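Local coordinates for protein KLLA0B12012p (Kluyveromyces lactis, PDB 6Y3P) that interacts with the mRNA decapping enzyme Dcp2 and, through its C-terminal ATP-grasp domain, probably binds ATP as tubulin-tyrosine ligase family members do, at residues T49-D54 / Q67-N72; R98-N103 / V304-K309; Y232-A237 / H388-E393; D287-R292 / S337-K342. All blocks are in the same frame, centred on the assembly; numbering follows the deposited sequence.

Contact 1 (T49-D54 / Q67-N72); sequences TFHYGD and QLYHAN
Asn72, the residue just past the end of strand 69-71, spends its whole side chain on the neighbouring strand end. With chi1 at 67° its CG sits in the crowded position between backbone N and carbonyl carbon. CB lies over the face of the Tyr52 ring, 3.9 Å from the ring centroid, and the amide continues across that face, its plane only 20° from the ring's. ND2 rides above the centre of the ring, 3.3 Å from Tyr52 CE1, and still donates within its own amide plane to Gly53 O. OD1 turns to the same glycine and accepts from Gly53 N at 2.8 Å, the donor lying above the amide plane. One carboxamide thus grips both polar backbone atoms of Gly53, just where regular pairing stops.

The two strands belong to a right-handed beta-alpha-beta unit, helix 60-65 forming the crossover, in a parallel sheet. Thr49 O accepts from His70 N, and His70 O in turn from His51 N in an almost straight bond of 2.7 Å. On the face holding Thr49, His51 and Ala71, His51 ND1 and Tyr69 OH share a hydrogen bond of 2.8 Å, the two rings meeting rim to rim. That hydroxyl also bonds Asp59 N, while His51 NE2 is held by Thr13 OG1.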
# COMPACT_ATOMS: atom_id res chain seq x y z
N THR A 49 -23.37 1.24 -16.14
CA THR A 49 -22.49 2.41 -16.09
C THR A 49 -21.23 2.20 -15.27
O THR A 49 -21.24 1.49 -14.27
CB THR A 49 -23.25 3.73 -15.62
OG1 THR A 49 -22.84 4.14 -14.32
CG2 THR A 49 -24.73 3.61 -15.65
N PHE A 50 -20.18 2.90 -15.66
CA PHE A 50 -18.93 2.90 -14.92
C PHE A 50 -18.63 4.31 -14.46
O PHE A 50 -18.38 5.19 -15.27
CB PHE A 50 -17.77 2.30 -15.73
CG PHE A 50 -16.51 2.24 -14.91
CD1 PHE A 50 -16.42 1.41 -13.81
CD2 PHE A 50 -15.45 3.09 -15.18
CE1 PHE A 50 -15.28 1.41 -13.00
CE2 PHE A 50 -14.31 3.09 -14.37
CZ PHE A 50 -14.23 2.25 -13.29
N HIS A 51 -18.65 4.49 -13.15
CA HIS A 51 -18.38 5.76 -12.49
C HIS A 51 -16.95 5.74 -11.92
O HIS A 51 -16.63 4.96 -11.01
CB HIS A 51 -19.45 6.05 -11.41
CG HIS A 51 -19.30 7.32 -10.62
ND1 HIS A 51 -19.99 7.52 -9.43
CD2 HIS A 51 -18.55 8.43 -10.86
CE1 HIS A 51 -19.65 8.72 -9.00
NE2 HIS A 51 -18.78 9.30 -9.83
N TYR A 52 -16.07 6.54 -12.53
CA TYR A 52 -14.74 6.72 -12.03
C TYR A 52 -14.78 8.09 -11.35
O TYR A 52 -15.02 9.11 -12.01
CB TYR A 52 -13.67 6.66 -13.15
CG TYR A 52 -12.27 6.46 -12.60
CD1 TYR A 52 -11.63 7.47 -11.88
CD2 TYR A 52 -11.61 5.25 -12.73
CE1 TYR A 52 -10.37 7.28 -11.32
CE2 TYR A 52 -10.32 5.06 -12.21
CZ TYR A 52 -9.71 6.08 -11.49
OH TYR A 52 -8.45 5.93 -10.95
N GLY A 53 -14.67 8.07 -10.03
CA GLY A 53 -14.69 9.27 -9.21
C GLY A 53 -13.72 9.22 -8.04
O GLY A 53 -13.03 8.23 -7.84
N ASP A 54 -13.66 10.31 -7.26
CA ASP A 54 -12.91 10.41 -6.01
C ASP A 54 -13.77 9.64 -5.01
O ASP A 54 -14.95 9.47 -5.29
CB ASP A 54 -12.71 11.87 -5.58
CG ASP A 54 -11.73 12.63 -6.46
OD1 ASP A 54 -10.63 12.09 -6.73
OD2 ASP A 54 -12.07 13.74 -6.89
N GLN A 67 -26.77 -3.55 -9.67
CA GLN A 67 -25.77 -4.26 -10.43
C GLN A 67 -25.40 -3.56 -11.73
O GLN A 67 -24.44 -3.97 -12.39
CB GLN A 67 -26.18 -5.72 -10.64
CG GLN A 67 -26.01 -6.57 -9.38
CD GLN A 67 -24.69 -6.35 -8.67
OE1 GLN A 67 -24.58 -5.54 -7.74
NE2 GLN A 67 -23.65 -7.05 -9.10
N LEU A 68 -26.12 -2.48 -12.06
CA LEU A 68 -25.86 -1.69 -13.26
C LEU A 68 -24.75 -0.70 -13.02
O LEU A 68 -24.05 -0.34 -13.96
CB LEU A 68 -27.14 -0.95 -13.70
CG LEU A 68 -28.22 -1.80 -14.38
CD1 LEU A 68 -29.45 -0.96 -14.72
CD2 LEU A 68 -27.68 -2.47 -15.60
N TYR A 69 -24.59 -0.26 -11.75
CA TYR A 69 -23.61 0.73 -11.30
C TYR A 69 -22.27 0.11 -10.94
O TYR A 69 -22.19 -0.73 -10.06
CB TYR A 69 -24.18 1.52 -10.12
CG TYR A 69 -23.25 2.56 -9.52
CD1 TYR A 69 -23.06 3.79 -10.14
CD2 TYR A 69 -22.64 2.35 -8.29
CE1 TYR A 69 -22.26 4.78 -9.56
CE2 TYR A 69 -21.84 3.33 -7.70
CZ TYR A 69 -21.66 4.54 -8.33
OH TYR A 69 -20.91 5.52 -7.74
N HIS A 70 -21.22 0.55 -11.62
CA HIS A 70 -19.85 0.11 -11.38
C HIS A 70 -19.06 1.31 -10.98
O HIS A 70 -19.30 2.40 -11.50
CB HIS A 70 -19.24 -0.58 -12.60
CG HIS A 70 -20.05 -1.75 -13.09
ND1 HIS A 70 -21.35 -1.60 -13.56
CD2 HIS A 70 -19.70 -3.05 -13.20
CE1 HIS A 70 -21.75 -2.81 -13.90
NE2 HIS A 70 -20.79 -3.72 -13.71
N ALA A 71 -18.22 1.16 -9.99
CA ALA A 71 -17.41 2.24 -9.46
C ALA A 71 -15.93 1.81 -9.30
O ALA A 71 -15.62 0.61 -9.28
CB ALA A 71 -17.99 2.70 -8.12
N ASN A 72 -15.03 2.79 -9.18
CA ASN A 72 -13.60 2.56 -9.00
C ASN A 72 -13.23 2.44 -7.50
O ASN A 72 -12.22 2.98 -7.04
CB ASN A 72 -12.77 3.64 -9.71
CG ASN A 72 -12.90 5.02 -9.12
OD1 ASN A 72 -13.99 5.57 -9.01
ND2 ASN A 72 -11.78 5.64 -8.78

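Contact 2 (R98-N103 / V304-K309); sequences RESILN and VSELFK
Helix 290-313 is flanked here by the connection between helix 83-95 and strand 109-113, where Ser100 and the first two residues of the short 3-10 segment 101-103 meet one turn of the long helix. Glu306 is the hub. Its chain bends at chi2 (-61°), which brings the carboxylate round to Ser100. There Ser100 OG, anti to its own backbone N, donates to Glu306 OE1 at 2.7 Å, which accepts on its anti lone pair, the one turned away from the second carboxylate oxygen. The aliphatic part of Glu306 is packed as well: CB meets Leu102 CG at 3.7 Å, and CG faces Ile101 CG2. Leu102 CD1 runs on along the helix backbone to Leu307 N, 3.6 Å away, and Leu307 in turn rests on Leu86 and Ile90 of helix 83-95. Ser100 also closes its own turn, its carbonyl O accepting from both N and ND2 of Asn103. An alanine here removes the acceptor of Ser100 OG and the Glu306 CG that meets Ile101, and would probably loosen the hold of the loop on the helix. Because Glu306 OE1 is also hydrogen-bonded to Tyr93 OH, two hydroxyls converge on one buried carboxylate oxygen, an arrangement likely to stabilise its negative charge.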
# COMPACT_ATOMS: atom_id res chain seq x y z
N ARG A 98 2.52 -21.25 7.22
CA ARG A 98 3.92 -21.18 7.65
C ARG A 98 4.87 -20.88 6.48
O ARG A 98 5.84 -20.15 6.67
CB ARG A 98 4.34 -22.54 8.30
CG ARG A 98 4.75 -22.47 9.78
CD ARG A 98 5.88 -23.45 10.16
NE ARG A 98 6.88 -22.86 11.08
CZ ARG A 98 7.91 -22.10 10.70
NH1 ARG A 98 8.10 -21.81 9.42
NH2 ARG A 98 8.75 -21.61 11.60
N GLU A 99 4.61 -21.46 5.28
CA GLU A 99 5.51 -21.30 4.13
C GLU A 99 5.35 -19.98 3.36
O GLU A 99 6.24 -19.64 2.57
CB GLU A 99 5.44 -22.51 3.15
CG GLU A 99 4.06 -22.97 2.70
CD GLU A 99 4.06 -24.35 2.07
OE1 GLU A 99 4.58 -25.30 2.71
OE2 GLU A 99 3.55 -24.49 0.94
N SER A 100 4.27 -19.22 3.64
CA SER A 100 3.92 -17.95 3.02
C SER A 100 5.04 -16.89 3.11
O SER A 100 5.72 -16.77 4.15
CB SER A 100 2.62 -17.42 3.62
OG SER A 100 2.13 -16.22 3.03
N ILE A 101 5.24 -16.15 1.99
CA ILE A 101 6.22 -15.05 1.86
C ILE A 101 5.90 -13.96 2.90
O ILE A 101 6.82 -13.32 3.41
CB ILE A 101 6.28 -14.50 0.39
CG1 ILE A 101 7.48 -13.55 0.18
CG2 ILE A 101 4.95 -13.86 -0.05
CD1 ILE A 101 7.89 -13.29 -1.19
N LEU A 102 4.61 -13.82 3.27
CA LEU A 102 4.12 -12.84 4.25
C LEU A 102 4.73 -12.99 5.67
O LEU A 102 4.68 -12.03 6.44
CB LEU A 102 2.58 -12.85 4.30
CG LEU A 102 1.88 -12.29 3.04
CD1 LEU A 102 0.37 -12.23 3.25
CD2 LEU A 102 2.41 -10.90 2.66
N ASN A 103 5.34 -14.16 5.98
CA ASN A 103 6.06 -14.44 7.22
C ASN A 103 7.38 -13.68 7.24
O ASN A 103 7.97 -13.54 8.31
CB ASN A 103 6.39 -15.93 7.32
CG ASN A 103 5.27 -16.80 7.80
OD1 ASN A 103 4.96 -16.82 8.99
ND2 ASN A 103 4.71 -17.58 6.89
N VAL A 304 1.58 -9.71 -2.83
CA VAL A 304 0.28 -9.17 -3.23
C VAL A 304 -0.79 -10.32 -3.28
O VAL A 304 -1.86 -10.19 -2.71
CB VAL A 304 0.38 -8.38 -4.58
CG1 VAL A 304 -1.00 -8.13 -5.16
CG2 VAL A 304 1.12 -7.05 -4.41
N SER A 305 -0.45 -11.43 -3.96
CA SER A 305 -1.28 -12.63 -4.15
C SER A 305 -1.67 -13.24 -2.79
O SER A 305 -2.83 -13.53 -2.55
CB SER A 305 -0.52 -13.66 -4.99
OG SER A 305 -1.22 -14.88 -5.06
N GLU A 306 -0.67 -13.41 -1.90
CA GLU A 306 -0.79 -13.94 -0.55
C GLU A 306 -1.66 -13.03 0.30
O GLU A 306 -2.52 -13.53 1.03
CB GLU A 306 0.60 -14.11 0.08
CG GLU A 306 1.39 -15.28 -0.48
CD GLU A 306 0.71 -16.62 -0.25
OE1 GLU A 306 0.55 -16.99 0.93
OE2 GLU A 306 0.23 -17.22 -1.24
N LEU A 307 -1.47 -11.71 0.18
CA LEU A 307 -2.27 -10.73 0.93
C LEU A 307 -3.74 -10.79 0.56
O LEU A 307 -4.59 -10.77 1.45
CB LEU A 307 -1.71 -9.30 0.83
CG LEU A 307 -2.44 -8.21 1.64
CD1 LEU A 307 -2.60 -8.63 3.12
CD2 LEU A 307 -1.70 -6.93 1.58
N PHE A 308 -4.04 -10.88 -0.72
CA PHE A 308 -5.43 -10.97 -1.14
C PHE A 308 -6.05 -12.32 -0.72
O PHE A 308 -7.21 -12.34 -0.33
CB PHE A 308 -5.60 -10.63 -2.63
CG PHE A 308 -5.67 -9.12 -2.76
CD1 PHE A 308 -6.78 -8.41 -2.31
CD2 PHE A 308 -4.58 -8.40 -3.24
CE1 PHE A 308 -6.80 -7.02 -2.35
CE2 PHE A 308 -4.60 -7.01 -3.28
CZ PHE A 308 -5.71 -6.33 -2.83
N LYS A 309 -5.26 -13.40 -0.68
CA LYS A 309 -5.76 -14.69 -0.19
C LYS A 309 -6.06 -14.57 1.32
O LYS A 309 -7.12 -15.02 1.78
CB LYS A 309 -4.78 -15.82 -0.47
CG LYS A 309 -4.68 -16.15 -1.95
CD LYS A 309 -4.29 -17.60 -2.19
CE LYS A 309 -2.87 -17.77 -2.63
NZ LYS A 309 -2.70 -19.07 -3.35

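Contact 3 (Y232-A237 / H388-E393); sequences YDRMLA and HSKFVE
The firm part of this contact is a short backbone junction. Asp233 N donates to Lys390 O at 2.7 Å, nearly along the C=O axis and almost straight (176°), and the same carbonyl oxygen receives a CA-H contact from Tyr232. Beside it, Tyr232 and Phe391 form a non-hydrogen-bonded antiparallel pair with both side chains on one face of the sheet. Tyr232 CD1 comes to the rim of the Phe391 ring, near its plane, 4.3 Å from CD1 of that ring. Both aromatic groups are buried under helix 357-375, where Tyr232 OH bonds Leu362 O and Phe391 packs on Ile373; Phe391 also stacks on Phe230.

The pairing brings the C-terminal strand 391-396 alongside strand 228-239 in the antiparallel sheet of the ATP-grasp domain, and the chain enters that strand through an ST turn in which Ser389 OG accepts from Phe391 N.

Toward solvent the fit loosens. Lys390 starts toward the other segment, then bends at chi2 (-128°), so that its CD brushes Arg234 CG at 3.8 Å while the exposed ammonium end leads away, NZ remaining 6.4 Å from Asp233 OD2. That oxygen touches only a methyl across the contact, Val392 CG2 at 3.6 Å; the other, Asp233 OD1, is bonded to His301. The Arg234 guanidinium also looks elsewhere, to salt bridges with Glu365 and Glu281 and a hydrogen bond to Asn361.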
# COMPACT_ATOMS: atom_id res chain seq x y z
N TYR A 232 0.88 -3.88 -11.50
CA TYR A 232 1.48 -3.04 -12.54
C TYR A 232 3.02 -3.08 -12.33
O TYR A 232 3.52 -2.63 -11.30
CB TYR A 232 0.92 -1.61 -12.45
CG TYR A 232 1.36 -0.74 -13.60
CD1 TYR A 232 1.31 -1.20 -14.92
CD2 TYR A 232 1.82 0.55 -13.39
CE1 TYR A 232 1.73 -0.41 -15.99
CE2 TYR A 232 2.24 1.36 -14.45
CZ TYR A 232 2.19 0.87 -15.74
OH TYR A 232 2.58 1.67 -16.78
N ASP A 233 3.74 -3.68 -13.30
CA ASP A 233 5.19 -3.89 -13.24
C ASP A 233 6.06 -2.65 -13.45
O ASP A 233 7.27 -2.76 -13.27
CB ASP A 233 5.64 -5.02 -14.20
CG ASP A 233 5.55 -6.39 -13.56
OD1 ASP A 233 5.22 -6.47 -12.35
OD2 ASP A 233 5.82 -7.39 -14.27
N ARG A 234 5.48 -1.51 -13.81
CA ARG A 234 6.24 -0.27 -13.94
C ARG A 234 6.05 0.43 -12.60
O ARG A 234 5.03 1.09 -12.37
CB ARG A 234 5.73 0.56 -15.12
CG ARG A 234 5.87 -0.18 -16.48
CD ARG A 234 5.65 0.76 -17.68
NE ARG A 234 6.62 1.86 -17.70
CZ ARG A 234 6.50 2.96 -18.42
NH1 ARG A 234 5.46 3.13 -19.22
NH2 ARG A 234 7.43 3.90 -18.36
N MET A 235 6.95 0.14 -11.66
CA MET A 235 6.86 0.64 -10.30
C MET A 235 7.71 1.91 -10.05
O MET A 235 8.50 2.32 -10.90
CB MET A 235 7.17 -0.46 -9.29
CG MET A 235 6.78 -1.85 -9.75
SD MET A 235 7.10 -3.04 -8.42
CE MET A 235 6.34 -4.52 -9.13
N LEU A 236 7.48 2.56 -8.92
CA LEU A 236 8.15 3.81 -8.59
C LEU A 236 9.05 3.63 -7.41
O LEU A 236 8.72 2.90 -6.47
CB LEU A 236 7.10 4.89 -8.22
CG LEU A 236 6.32 5.63 -9.33
CD1 LEU A 236 5.51 4.68 -10.16
CD2 LEU A 236 5.36 6.61 -8.73
N ALA A 237 10.17 4.34 -7.43
CA ALA A 237 11.11 4.40 -6.33
C ALA A 237 11.08 5.87 -5.88
O ALA A 237 11.36 6.76 -6.68
CB ALA A 237 12.51 3.99 -6.78
N HIS A 388 3.72 -9.55 -23.82
CA HIS A 388 4.72 -8.91 -22.94
C HIS A 388 4.09 -7.77 -22.10
O HIS A 388 4.64 -6.66 -21.98
CB HIS A 388 5.99 -8.48 -23.73
CG HIS A 388 6.63 -9.61 -24.46
ND1 HIS A 388 6.39 -9.83 -25.81
CD2 HIS A 388 7.45 -10.59 -24.00
CE1 HIS A 388 7.09 -10.91 -26.13
NE2 HIS A 388 7.74 -11.40 -25.08
N SER A 389 2.91 -8.07 -21.52
CA SER A 389 2.14 -7.15 -20.71
C SER A 389 2.83 -6.79 -19.40
O SER A 389 3.41 -7.65 -18.74
CB SER A 389 0.77 -7.73 -20.40
OG SER A 389 -0.04 -6.81 -19.70
N LYS A 390 2.73 -5.52 -19.00
CA LYS A 390 3.27 -5.07 -17.72
C LYS A 390 2.16 -5.04 -16.64
O LYS A 390 2.43 -4.68 -15.50
CB LYS A 390 4.03 -3.74 -17.86
CG LYS A 390 5.14 -3.84 -18.90
CD LYS A 390 6.47 -3.38 -18.40
CE LYS A 390 7.50 -3.43 -19.49
NZ LYS A 390 8.07 -4.80 -19.63
N PHE A 391 0.93 -5.46 -17.01
CA PHE A 391 -0.25 -5.57 -16.14
C PHE A 391 -0.45 -7.06 -15.93
O PHE A 391 -1.09 -7.73 -16.73
CB PHE A 391 -1.46 -4.93 -16.80
CG PHE A 391 -2.55 -4.46 -15.87
CD1 PHE A 391 -2.32 -3.42 -14.97
CD2 PHE A 391 -3.85 -4.96 -15.98
CE1 PHE A 391 -3.35 -2.94 -14.16
CE2 PHE A 391 -4.88 -4.46 -15.19
CZ PHE A 391 -4.62 -3.46 -14.27
N VAL A 392 0.15 -7.59 -14.87
CA VAL A 392 0.19 -9.03 -14.61
C VAL A 392 -0.85 -9.52 -13.61
O VAL A 392 -0.91 -9.04 -12.48
CB VAL A 392 1.64 -9.38 -14.18
CG1 VAL A 392 1.83 -10.89 -13.98
CG2 VAL A 392 2.67 -8.82 -15.18
N GLU A 393 -1.63 -10.54 -14.01
CA GLU A 393 -2.61 -11.17 -13.14
C GLU A 393 -1.88 -12.11 -12.18
O GLU A 393 -1.32 -13.11 -12.63
CB GLU A 393 -3.64 -11.93 -13.95
CG GLU A 393 -4.88 -12.21 -13.12
CD GLU A 393 -5.73 -13.30 -13.73
OE1 GLU A 393 -5.51 -14.48 -13.39
OE2 GLU A 393 -6.53 -12.98 -14.63

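Contact 4 (D287-R292 / S337-K342); sequences DIPSHR and SDYQVK. With SO4 (sulfate ion), chain C.
A CH-pi contact carries the meeting of Tyr339 with the first turn of helix 290-313. Arg292, bent at chi2 (-52°), folds its chain across the phenol: CG stands 3.8 Å from the ring centroid, almost on the normal. Farther out the guanidinium reaches the rim, with NE 3.4 Å from Tyr339 CD1 and the two planes 31° apart, so it is tilted and offset rather than flat on the ring. Apolar contacts supplement this: Ile288 CG2 lies 3.9 Å from Tyr339 CE2, and Pro289 CD approaches the hydroxyl end. An alanine in place of Arg292 keeps CB but lacks CG and the guanidinium, and would probably leave this face of the phenol less well covered.

One polar link across the contact runs through a water. The molecule, at the edge of the ring, donates to Asp287 O and is hydrogen-bonded to Tyr339 OH at 2.7 Å. Within the turn, Gln340 NE2 donates to Asp338 O. A sulfate ion, probably from the crystallisation liquor, sits at the N-terminus of the helix, where Ser290 N and OG both donate to its O4.

Along the helix, Arg292 NH1 forms a salt bridge with Glu295. Pro289 occupies the N-cap of helix 290-313, and Tyr339 lies in the turn joining strands 326-335 and 341-347, leaning also on Ile296 of that helix and on Leu205.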
# COMPACT_ATOMS: atom_id res chain seq x y z
N ASP A 287 21.82 0.47 -10.99
CA ASP A 287 22.73 0.00 -9.94
C ASP A 287 22.15 -1.21 -9.20
O ASP A 287 22.86 -1.92 -8.47
CB ASP A 287 23.15 1.14 -9.02
CG ASP A 287 24.21 2.04 -9.64
OD1 ASP A 287 24.89 1.59 -10.62
OD2 ASP A 287 24.44 3.12 -9.11
N ILE A 288 20.88 -1.54 -9.51
CA ILE A 288 20.25 -2.78 -9.03
C ILE A 288 20.48 -3.75 -10.20
O ILE A 288 19.94 -3.48 -11.27
CB ILE A 288 18.73 -2.64 -8.67
CG1 ILE A 288 18.49 -1.53 -7.63
CG2 ILE A 288 18.19 -4.00 -8.14
CD1 ILE A 288 17.02 -1.13 -7.47
N PRO A 289 21.27 -4.83 -10.07
CA PRO A 289 21.40 -5.78 -11.21
C PRO A 289 20.03 -6.26 -11.70
O PRO A 289 19.15 -6.45 -10.88
CB PRO A 289 22.28 -6.92 -10.65
CG PRO A 289 22.93 -6.36 -9.38
CD PRO A 289 21.99 -5.32 -8.86
N SER A 290 19.82 -6.42 -13.02
CA SER A 290 18.52 -6.83 -13.57
C SER A 290 17.90 -8.08 -12.92
O SER A 290 16.69 -8.07 -12.70
CB SER A 290 18.56 -6.98 -15.09
OG SER A 290 19.54 -7.93 -15.47
N HIS A 291 18.68 -9.10 -12.58
CA HIS A 291 18.15 -10.30 -11.93
C HIS A 291 17.64 -9.99 -10.52
O HIS A 291 16.72 -10.65 -10.05
CB HIS A 291 19.15 -11.46 -11.94
CG HIS A 291 20.28 -11.28 -10.97
ND1 HIS A 291 21.46 -10.65 -11.33
CD2 HIS A 291 20.36 -11.66 -9.67
CE1 HIS A 291 22.22 -10.67 -10.24
NE2 HIS A 291 21.59 -11.24 -9.22
N ARG A 292 18.23 -8.97 -9.85
CA ARG A 292 17.79 -8.53 -8.54
C ARG A 292 16.49 -7.74 -8.69
O ARG A 292 15.58 -7.92 -7.89
CB ARG A 292 18.85 -7.71 -7.83
CG ARG A 292 20.08 -8.50 -7.41
CD ARG A 292 19.77 -9.76 -6.61
NE ARG A 292 20.90 -10.05 -5.73
CZ ARG A 292 20.83 -10.77 -4.62
NH1 ARG A 292 19.69 -11.33 -4.25
NH2 ARG A 292 21.90 -10.91 -3.85
N SER A 337 19.19 -4.26 2.05
CA SER A 337 20.46 -4.40 1.34
C SER A 337 20.69 -5.80 0.72
O SER A 337 21.64 -5.97 -0.04
CB SER A 337 21.62 -3.98 2.23
OG SER A 337 21.61 -4.80 3.39
N ASP A 338 19.77 -6.77 0.98
CA ASP A 338 19.81 -8.13 0.42
C ASP A 338 18.75 -8.31 -0.64
O ASP A 338 18.46 -9.44 -1.00
CB ASP A 338 19.69 -9.22 1.50
CG ASP A 338 20.75 -9.11 2.57
OD1 ASP A 338 21.94 -8.95 2.21
OD2 ASP A 338 20.39 -9.15 3.77
N TYR A 339 18.19 -7.18 -1.15
CA TYR A 339 17.16 -7.10 -2.20
C TYR A 339 15.87 -7.82 -1.78
O TYR A 339 15.14 -8.31 -2.63
CB TYR A 339 17.69 -7.56 -3.58
CG TYR A 339 19.01 -6.90 -3.96
CD1 TYR A 339 20.23 -7.49 -3.62
CD2 TYR A 339 19.04 -5.70 -4.67
CE1 TYR A 339 21.44 -6.90 -3.96
CE2 TYR A 339 20.24 -5.09 -5.00
CZ TYR A 339 21.44 -5.69 -4.64
OH TYR A 339 22.64 -5.13 -4.98
N GLN A 340 15.57 -7.81 -0.47
CA GLN A 340 14.36 -8.39 0.11
C GLN A 340 13.32 -7.31 0.32
O GLN A 340 13.64 -6.25 0.89
CB GLN A 340 14.67 -9.16 1.42
CG GLN A 340 15.65 -10.36 1.27
CD GLN A 340 15.33 -11.22 0.06
OE1 GLN A 340 14.33 -11.93 0.02
NE2 GLN A 340 16.13 -11.11 -0.99
N VAL A 341 12.09 -7.54 -0.14
CA VAL A 341 11.01 -6.56 0.02
C VAL A 341 10.27 -6.74 1.34
O VAL A 341 10.14 -7.84 1.86
CB VAL A 341 10.01 -6.45 -1.19
CG1 VAL A 341 10.72 -6.38 -2.54
CG2 VAL A 341 8.97 -7.57 -1.17
N LYS A 342 9.73 -5.66 1.85
CA LYS A 342 8.95 -5.71 3.06
C LYS A 342 7.76 -4.83 2.89
O LYS A 342 7.92 -3.65 2.61
CB LYS A 342 9.81 -5.42 4.32
CG LYS A 342 10.24 -6.75 4.98
CD LYS A 342 11.49 -6.66 5.84
CE LYS A 342 11.87 -7.98 6.50
NZ LYS A 342 10.89 -8.43 7.54
S SO4 C . 23.25 -6.51 -15.12
O1 SO4 C . 24.40 -7.11 -14.46
O2 SO4 C . 23.50 -6.35 -16.55
O3 SO4 C . 22.94 -5.22 -14.54
O4 SO4 C . 22.12 -7.39 -14.93
O HOH W 1 22.56 -2.66 -5.95

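In the fold
Contact 1 closes first along the chain, before any of the others opens, and lies in the parallel sheet near the N-terminus; its centre is 38 Å from that of contact 4, on the opposite side of the chain's centre. The other three interlock. Contacts 2 and 4 hold different levels of helix 290-313, with centres 20 Å apart, while contacts 3 and 4 reach the same antiparallel sheet, 17 Å apart centre to centre. Contact 2 crosses both in sequence, and contact 4 is nested within the loop closed by contact 3. No two contacts touch. A local beta-alpha-beta unit is thus combined with an ATP-grasp core closed by distant chain segments, including the C-terminal strand.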